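Local coordinates for protein peptidoglycan glycosyltransferase (Burkholderia ambifaria, PDB 5UY7) that belongs to the penicillin-binding protein family and is modelled here over a domain of the beta-lactamase-like fold, an antiparallel sheet flanked by helices, at residues E216-K221 / G509-P514; A396-A401 / E405-T410; M484-N489 / D522-L527. All blocks are in the same frame, centred on the assembly; numbering follows the deposited sequence.

Contact 1 (E216-K221 / G509-P514); sequences EKFKAK and GQVSGP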
loop_
_atom_site.group_PDB
_atom_site.type_symbol
_atom_site.label_atom_id
_atom_site.label_comp_id
_atom_site.label_asym_id
_atom_site.label_seq_id
_atom_site.Cartn_x
_atom_site.Cartn_y
_atom_site.Cartn_z
ATOM N N GLU A 216 18.859 8.556 8.452
ATOM C CA GLU A 216 19.801 9.579 8.892
ATOM C C GLU A 216 19.314 10.982 8.545
ATOM O O GLU A 216 19.430 11.901 9.362
ATOM C CB GLU A 216 21.171 9.321 8.270
ATOM C CG GLU A 216 21.791 8.017 8.730
ATOM C CD GLU A 216 23.055 7.664 7.975
ATOM O OE1 GLU A 216 23.366 8.341 6.971
ATOM O OE2 GLU A 216 23.738 6.704 8.390
ATOM N N LYS A 217 18.790 11.169 7.331
ATOM C CA LYS A 217 18.382 12.505 6.900
ATOM C C LYS A 217 17.276 13.063 7.785
ATOM O O LYS A 217 17.266 14.257 8.109
ATOM C CB LYS A 217 17.916 12.467 5.447
ATOM C CG LYS A 217 17.470 13.817 4.901
ATOM C CD LYS A 217 16.676 13.633 3.621
ATOM C CE LYS A 217 16.233 14.957 3.032
ATOM N NZ LYS A 217 17.405 15.749 2.574
ATOM N N PHE A 218 16.328 12.219 8.173
ATOM C CA PHE A 218 15.179 12.650 8.949
ATOM C C PHE A 218 15.344 12.366 10.431
ATOM O O PHE A 218 14.384 12.526 11.191
ATOM C CB PHE A 218 13.912 11.989 8.404
ATOM C CG PHE A 218 13.603 12.381 6.994
ATOM C CD1 PHE A 218 13.191 13.674 6.700
ATOM C CD2 PHE A 218 13.748 11.478 5.960
ATOM C CE1 PHE A 218 12.918 14.050 5.401
ATOM C CE2 PHE A 218 13.474 11.849 4.655
ATOM C CZ PHE A 218 13.061 13.141 4.380
ATOM N N LYS A 219 16.543 11.968 10.852
ATOM C CA LYS A 219 16.842 11.654 12.247
ATOM C C LYS A 219 15.742 10.785 12.846
ATOM O O LYS A 219 15.198 11.058 13.918
ATOM C CB LYS A 219 17.047 12.932 13.059
ATOM N N ALA A 220 15.393 9.735 12.115
ATOM C CA ALA A 220 14.262 8.905 12.485
ATOM C C ALA A 220 14.681 7.840 13.487
ATOM O O ALA A 220 15.859 7.502 13.624
ATOM C CB ALA A 220 13.650 8.244 11.247
ATOM N N LYS A 221 13.684 7.312 14.194
ATOM C CA LYS A 221 13.920 6.225 15.136
ATOM C C LYS A 221 14.352 4.956 14.414
ATOM O O LYS A 221 15.317 4.297 14.814
ATOM C CB LYS A 221 12.656 5.969 15.956
ATOM C CG LYS A 221 12.732 4.751 16.860
ATOM C CD LYS A 221 11.481 4.626 17.719
ATOM C CE LYS A 221 11.566 3.426 18.650
ATOM N NZ LYS A 221 10.356 3.295 19.509
ATOM N N GLY A 509 4.205 11.720 3.224
ATOM C CA GLY A 509 4.610 11.355 1.877
ATOM C C GLY A 509 5.900 12.008 1.429
ATOM O O GLY A 509 6.599 11.459 0.570
ATOM N N GLN A 510 6.232 13.173 1.996
ATOM C CA GLN A 510 7.509 13.823 1.715
ATOM C C GLN A 510 8.680 13.099 2.371
ATOM O O GLN A 510 9.834 13.337 1.992
ATOM C CB GLN A 510 7.460 15.279 2.181
ATOM C CG GLN A 510 6.446 16.128 1.428
ATOM C CD GLN A 510 6.230 17.489 2.067
ATOM O OE1 GLN A 510 6.077 17.601 3.287
ATOM N NE2 GLN A 510 6.218 18.533 1.243
ATOM N N VAL A 511 8.410 12.239 3.346
ATOM C CA VAL A 511 9.430 11.418 3.988
ATOM C C VAL A 511 9.490 10.030 3.368
ATOM O O VAL A 511 10.555 9.575 2.951
ATOM C CB VAL A 511 9.169 11.348 5.510
ATOM C CG1 VAL A 511 10.109 10.355 6.182
ATOM C CG2 VAL A 511 9.296 12.737 6.128
ATOM N N SER A 512 8.336 9.359 3.257
ATOM C CA SER A 512 8.299 7.991 2.746
ATOM C C SER A 512 8.428 7.937 1.227
ATOM O O SER A 512 9.044 7.012 0.688
ATOM C CB SER A 512 6.993 7.309 3.165
ATOM O OG SER A 512 5.863 8.038 2.684
ATOM N N GLY A 513 7.828 8.894 0.525
ATOM C CA GLY A 513 7.778 8.869 -0.920
ATOM C C GLY A 513 9.137 8.813 -1.594
ATOM O O GLY A 513 9.378 7.987 -2.480
ATOM N N PRO A 514 10.054 9.697 -1.200
ATOM C CA PRO A 514 11.382 9.673 -1.831
ATOM C C PRO A 514 12.146 8.389 -1.586
ATOM O O PRO A 514 12.985 8.021 -2.415
ATOM C CB PRO A 514 12.089 10.878 -1.200
ATOM C CG PRO A 514 10.959 11.806 -0.861
ATOM C CD PRO A 514 9.873 10.908 -0.376
#

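Contact 2 (A396-A401 / E405-T410); sequences AYTAIA and EMMPVT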
loop_
_atom_site.group_PDB
_atom_site.type_symbol
_atom_site.label_atom_id
_atom_site.label_comp_id
_atom_site.label_asym_id
_atom_site.label_seq_id
_atom_site.Cartn_x
_atom_site.Cartn_y
_atom_site.Cartn_z
ATOM N N ALA A 396 -0.278 -7.546 0.448
ATOM C CA ALA A 396 -1.587 -7.125 -0.051
ATOM C C ALA A 396 -1.472 -6.385 -1.380
ATOM O O ALA A 396 -2.290 -6.596 -2.285
ATOM C CB ALA A 396 -2.291 -6.255 0.994
ATOM N N TYR A 397 -0.452 -5.528 -1.536
ATOM C CA TYR A 397 -0.339 -4.773 -2.785
ATOM C C TYR A 397 0.033 -5.663 -3.968
ATOM O O TYR A 397 -0.190 -5.262 -5.117
ATOM C CB TYR A 397 0.653 -3.607 -2.627
ATOM C CG TYR A 397 -0.057 -2.314 -2.250
ATOM C CD1 TYR A 397 -0.620 -2.152 -0.985
ATOM C CD2 TYR A 397 -0.204 -1.278 -3.169
ATOM C CE1 TYR A 397 -1.310 -0.990 -0.642
ATOM C CE2 TYR A 397 -0.879 -0.109 -2.830
ATOM C CZ TYR A 397 -1.424 0.028 -1.563
ATOM O OH TYR A 397 -2.107 1.190 -1.246
ATOM N N THR A 398 0.567 -6.871 -3.728
ATOM C CA THR A 398 0.799 -7.759 -4.862
ATOM C C THR A 398 -0.513 -8.160 -5.510
ATOM O O THR A 398 -0.521 -8.479 -6.695
ATOM C CB THR A 398 1.600 -9.025 -4.486
ATOM O OG1 THR A 398 0.826 -9.881 -3.623
ATOM C CG2 THR A 398 2.951 -8.650 -3.837
ATOM N N ALA A 399 -1.629 -8.124 -4.771
ATOM C CA ALA A 399 -2.913 -8.447 -5.383
ATOM C C ALA A 399 -3.272 -7.426 -6.446
ATOM O O ALA A 399 -3.825 -7.777 -7.490
ATOM C CB ALA A 399 -4.011 -8.523 -4.321
ATOM N N ILE A 400 -2.948 -6.154 -6.208
ATOM C CA ILE A 400 -3.231 -5.132 -7.203
ATOM C C ILE A 400 -2.225 -5.217 -8.338
ATOM O O ILE A 400 -2.565 -5.000 -9.503
ATOM C CB ILE A 400 -3.226 -3.744 -6.530
ATOM C CG1 ILE A 400 -4.417 -3.635 -5.572
ATOM C CG2 ILE A 400 -3.235 -2.611 -7.580
ATOM C CD1 ILE A 400 -4.356 -2.392 -4.685
ATOM N N ALA A 401 -0.974 -5.565 -8.015
ATOM C CA ALA A 401 0.070 -5.630 -9.034
ATOM C C ALA A 401 -0.112 -6.814 -9.973
ATOM O O ALA A 401 0.104 -6.681 -11.182
ATOM C CB ALA A 401 1.446 -5.719 -8.365
ATOM N N GLU A 405 -4.492 -11.234 -8.266
ATOM C CA GLU A 405 -4.141 -12.466 -7.562
ATOM C C GLU A 405 -3.010 -12.169 -6.588
ATOM O O GLU A 405 -1.897 -11.831 -7.004
ATOM C CB GLU A 405 -3.740 -13.557 -8.547
ATOM C CG GLU A 405 -3.490 -14.898 -7.855
ATOM C CD GLU A 405 -3.102 -15.994 -8.825
ATOM O OE1 GLU A 405 -2.603 -15.665 -9.919
ATOM O OE2 GLU A 405 -3.306 -17.184 -8.493
ATOM N N MET A 406 -3.293 -12.284 -5.297
ATOM C CA MET A 406 -2.269 -12.061 -4.285
ATOM C C MET A 406 -1.326 -13.252 -4.221
ATOM O O MET A 406 -1.758 -14.401 -4.095
ATOM C CB MET A 406 -2.896 -11.820 -2.918
ATOM C CG MET A 406 -1.847 -11.358 -1.914
ATOM S SD MET A 406 -2.539 -10.991 -0.312
ATOM C CE MET A 406 -2.967 -12.610 0.266
ATOM N N MET A 407 -0.038 -12.975 -4.268
ATOM C CA MET A 407 0.989 -13.997 -4.333
ATOM C C MET A 407 1.428 -14.410 -2.933
ATOM O O MET A 407 1.463 -13.583 -2.020
ATOM C CB MET A 407 2.196 -13.472 -5.106
ATOM C CG MET A 407 1.858 -13.090 -6.534
ATOM S SD MET A 407 1.361 -14.562 -7.457
ATOM C CE MET A 407 2.940 -15.342 -7.727
ATOM N N PRO A 408 1.759 -15.684 -2.726
ATOM C CA PRO A 408 2.386 -16.072 -1.459
ATOM C C PRO A 408 3.764 -15.435 -1.413
ATOM O O PRO A 408 4.572 -15.617 -2.326
ATOM C CB PRO A 408 2.466 -17.603 -1.545
ATOM C CG PRO A 408 1.664 -17.986 -2.767
ATOM C CD PRO A 408 1.700 -16.806 -3.674
ATOM N N VAL A 409 4.014 -14.654 -0.377
ATOM C CA VAL A 409 5.280 -13.943 -0.258
ATOM C C VAL A 409 6.232 -14.791 0.572
ATOM O O VAL A 409 5.918 -15.169 1.705
ATOM C CB VAL A 409 5.074 -12.549 0.345
ATOM C CG1 VAL A 409 6.401 -11.884 0.580
ATOM C CG2 VAL A 409 4.243 -11.703 -0.613
ATOM N N THR A 410 7.391 -15.101 -0.009
ATOM C CA THR A 410 8.325 -16.088 0.505
ATOM C C THR A 410 9.731 -15.512 0.451
ATOM O O THR A 410 10.050 -14.724 -0.443
ATOM C CB THR A 410 8.265 -17.379 -0.335
ATOM O OG1 THR A 410 9.287 -18.280 0.086
ATOM C CG2 THR A 410 8.476 -17.063 -1.822
#

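Contact 3 (M484-N489 / D522-L527); sequences MAPMPN and DTMRAL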
loop_
_atom_site.group_PDB
_atom_site.type_symbol
_atom_site.label_atom_id
_atom_site.label_comp_id
_atom_site.label_asym_id
_atom_site.label_seq_id
_atom_site.Cartn_x
_atom_site.Cartn_y
_atom_site.Cartn_z
ATOM N N MET A 484 4.323 0.167 -6.651
ATOM C CA MET A 484 4.733 -0.884 -7.583
ATOM C C MET A 484 5.262 -0.232 -8.851
ATOM O O MET A 484 4.962 0.928 -9.137
ATOM C CB MET A 484 3.557 -1.825 -7.883
ATOM C CG MET A 484 2.362 -1.097 -8.547
ATOM S SD MET A 484 0.812 -2.033 -8.527
ATOM C CE MET A 484 0.422 -1.931 -6.766
ATOM N N ALA A 485 6.084 -0.976 -9.597
ATOM C CA ALA A 485 6.786 -0.410 -10.744
ATOM C C ALA A 485 7.213 -1.539 -11.667
ATOM O O ALA A 485 7.560 -2.617 -11.185
ATOM C CB ALA A 485 8.025 0.384 -10.295
ATOM N N PRO A 486 7.223 -1.324 -12.984
ATOM C CA PRO A 486 6.728 -0.150 -13.699
ATOM C C PRO A 486 5.289 -0.400 -14.108
ATOM O O PRO A 486 4.917 -1.547 -14.337
ATOM C CB PRO A 486 7.644 -0.075 -14.921
ATOM C CG PRO A 486 7.966 -1.507 -15.223
ATOM C CD PRO A 486 7.917 -2.255 -13.896
ATOM N N MET A 487 4.506 0.635 -14.220
ATOM C CA MET A 487 3.174 0.450 -14.760
ATOM C C MET A 487 3.253 0.381 -16.284
ATOM O O MET A 487 4.180 0.935 -16.891
ATOM C CB MET A 487 2.277 1.601 -14.323
ATOM C CG MET A 487 2.169 1.754 -12.809
ATOM S SD MET A 487 1.276 0.376 -12.055
ATOM C CE MET A 487 0.667 1.196 -10.567
ATOM N N PRO A 488 2.281 -0.277 -16.939
ATOM C CA PRO A 488 1.072 -0.861 -16.342
ATOM C C PRO A 488 1.217 -2.296 -15.862
ATOM O O PRO A 488 0.267 -2.823 -15.275
ATOM C CB PRO A 488 0.084 -0.817 -17.489
ATOM C CG PRO A 488 0.948 -1.108 -18.672
ATOM C CD PRO A 488 2.262 -0.394 -18.406
ATOM N N ASN A 489 2.366 -2.926 -16.111
ATOM C CA ASN A 489 2.587 -4.329 -15.756
ATOM C C ASN A 489 3.760 -4.412 -14.788
ATOM O O ASN A 489 4.900 -4.683 -15.193
ATOM C CB ASN A 489 2.833 -5.175 -17.003
ATOM C CG ASN A 489 1.652 -5.149 -17.947
ATOM O OD1 ASN A 489 0.504 -5.291 -17.522
ATOM N ND2 ASN A 489 1.923 -4.935 -19.224
ATOM N N ASP A 522 16.132 2.708 -8.472
ATOM C CA ASP A 522 17.423 2.027 -8.450
ATOM C C ASP A 522 17.258 0.564 -8.825
ATOM O O ASP A 522 18.122 -0.008 -9.506
ATOM C CB ASP A 522 18.080 2.136 -7.074
ATOM C CG ASP A 522 18.616 3.524 -6.766
ATOM O OD1 ASP A 522 18.599 4.413 -7.648
ATOM O OD2 ASP A 522 19.083 3.723 -5.623
ATOM N N THR A 523 16.171 -0.063 -8.359
ATOM C CA THR A 523 15.926 -1.469 -8.675
ATOM C C THR A 523 15.591 -1.655 -10.149
ATOM O O THR A 523 16.118 -2.575 -10.786
ATOM C CB THR A 523 14.808 -2.024 -7.785
ATOM O OG1 THR A 523 15.220 -1.932 -6.417
ATOM C CG2 THR A 523 14.522 -3.487 -8.122
ATOM N N MET A 524 14.719 -0.803 -10.711
ATOM C CA MET A 524 14.477 -0.841 -12.155
ATOM C C MET A 524 15.783 -0.782 -12.937
ATOM O O MET A 524 16.008 -1.575 -13.860
ATOM C CB MET A 524 13.586 0.323 -12.595
ATOM C CG MET A 524 12.217 0.396 -11.995
ATOM S SD MET A 524 11.076 -0.772 -12.722
ATOM C CE MET A 524 11.263 -2.146 -11.578
ATOM N N ARG A 525 16.645 0.184 -12.610
ATOM C CA ARG A 525 17.890 0.320 -13.352
ATOM C C ARG A 525 18.754 -0.925 -13.198
ATOM O O ARG A 525 19.337 -1.404 -14.174
ATOM C CB ARG A 525 18.653 1.567 -12.897
ATOM C CG ARG A 525 18.085 2.872 -13.453
ATOM C CD ARG A 525 18.930 4.076 -13.005
ATOM N NE ARG A 525 18.652 4.438 -11.617
ATOM C CZ ARG A 525 17.574 5.112 -11.238
ATOM N NH1 ARG A 525 16.690 5.493 -12.147
ATOM N NH2 ARG A 525 17.376 5.402 -9.960
ATOM N N ALA A 526 18.840 -1.469 -11.980
ATOM C CA ALA A 526 19.713 -2.614 -11.756
ATOM C C ALA A 526 19.224 -3.845 -12.506
ATOM O O ALA A 526 20.037 -4.698 -12.896
ATOM C CB ALA A 526 19.822 -2.907 -10.260
ATOM N N LEU A 527 17.919 -3.941 -12.733
ATOM C CA LEU A 527 17.305 -5.056 -13.447
ATOM C C LEU A 527 17.183 -4.814 -14.943
ATOM O O LEU A 527 16.566 -5.631 -15.636
ATOM C CB LEU A 527 15.921 -5.346 -12.872
ATOM C CG LEU A 527 15.952 -5.800 -11.417
ATOM C CD1 LEU A 527 14.541 -6.033 -10.919
ATOM C CD2 LEU A 527 16.812 -7.053 -11.255
#

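Contact 1 (E216-K221 / G509-P514)
The shortest polar bond here, Gly513 N to Gly509 O at 2.8 Å, closes the helical turn that presents the side chain of Val511 and the carbonyl of Gln510 to Phe218. No hydrogen bond joins the two segments; the phenyl ring does the work. Val511 CG1 lies over one face of it, 4.0 Å from the ring centroid and 20° off the normal, a CH-pi contact displaced toward the CD2 rim, where the two atoms are 3.8 Å apart. The second methyl, CG2, lies over the same face, above the CD1-CE1 side, 3.9 Å from Phe218 CE1. With CG1 opposite the backbone N (chi1 173°), both branches of the valine spread along the aromatic face. Lys217 CD covers the reverse face, 3.7 Å above its plane, so the ring is layered between a lysine methylene and a valine. Its outer atom, Phe218 CZ, meets Gln510 O obliquely at 4.0 Å; the residue one turn on is Pro514, which has no N-H to offer that carbonyl. Phe218 follows directly on helix 201-217, which ends in a Schellman motif with Lys219, at positive phi, as its C-prime residue. Thr502 holds this turn by a backbone bond to Phe218 and by its hydroxyl on Lys219 O, and Val511 also packs on Val498 of strand 492-499. Gln510 turns its polar end to Phe507 N. The contact, 127 Å² in all, therefore depends on shape and dispersion rather than direction, and it buries Val511 O without a partner, a probable small cost beside the kink at Pro514.

Contact 2 (A396-A401 / E405-T410)
Thr398 and Met407 supply the hydrogen bond between these segments: Met407 N donates to Thr398 OG1 over 3.3 Å, long but nearly straight at 164°. The hydroxyl sits in the crowded position between the backbone N and the carbonyl carbon (chi1 68°). From there it can also give its proton to Arg395 O, one turn earlier in the same helix, so a single oxygen takes part in two bonds, which probably fix its rotation. A buried polar atom is thereby satisfied, and the chain leaving strand 405-406 is tied to the helix.

The van der Waals contacts centre on Met406. Its CB meets Ala399 CB at 3.8 Å, where the two backbones are nearest, and the small alanine lets the CA atoms of these residues come equally close, to 3.8 Å. Beyond CB the methionine runs extended past Thr398, its CG 3.5 Å from Thr398 OG1, until SD reaches the backbone of Ala396 at 4.0 Å from its CA; only at chi3 (70°) does the chain bend and carry the methyl off. Val409 points its CB toward the helix and packs on Phe391 and Arg395.

Tyr397 and Ile400 leave from another side of the helix. The tyrosine meets Phe275 edge-to-face and its OH bonds to Ile271 O, within a sequence that fits an SxxK motif. Met406 meanwhile pairs by its backbone with Thr423, in a two-stranded antiparallel sheet. The arrangement is a tight helix-turn-strand connection in which strand 405-406 folds back along helix 390-401, a buried helix that in this fold packs against the helix probably bearing the SxxK motif of penicillin-binding proteins.

Contact 3 (M484-N489 / D522-L527)
While Met524 rests on Pro486, the flat group on the same helical turn, the guanidinium of Arg525, is turned elsewhere and meets Asp522 at its edge. Asp522 OD1 lies 11° out of the guanidinium plane and receives Arg525 NH2 at 2.8 Å (156°) through its anti lone pair, the one directed away from OD2. That second oxygen bonds to Asn210 ND2 of helix 201-217, so the carboxylate joins a residue of its own helix to helix 201-217.

Across the contact itself one side chain, Met524, makes all the contacts. Met524 SD sits broadside over the pyrrolidine of Pro486, nearest its CD at 3.7 Å and no more than 4.1 Å from CB and CG. It also lies 4.1 Å from Ala485 CB, in the angle between the alanine and the proline. The methionine is bent at chi2 and again at chi3 (93°), which folds the terminal methyl back over the cis peptide bond before Pro486, where CE comes within 3.8 Å of Ala485 O. Met524 also packs on Tyr456.

Ala485 pairs by its backbone with Arg491 and Ile492, where strand 477-485 turns toward strand 492-499. On the helix side, Thr523 packs on Ile203 and Ile206, bringing helix 201-217 alongside. The contact thus seats the end of helix 509-526 on the hairpin end of the central antiparallel sheet, in the beta-lactamase-like fold whose first and last helices lie together over one sheet face.

Contacts 1 and 3 share helix 509-526, its start in one and its end in the other, with centres about 22 Å apart; both rely on apolar packing without a hydrogen bond between segments. Contact 1 is the more peripheral, partly buried and built on an aromatic face, whereas contact 3 is buried and built on a sulfur. Contact 2, also buried and across the chain's centre from contact 1, differs in having a threonine hydroxyl tie between close neighbours in sequence. Met484 joins contacts 2 and 3: its SD lies 3.7 Å from Ala401 CA, and its CE packs on Tyr397 and Ile400, linking strand 477-485 to helix 390-401.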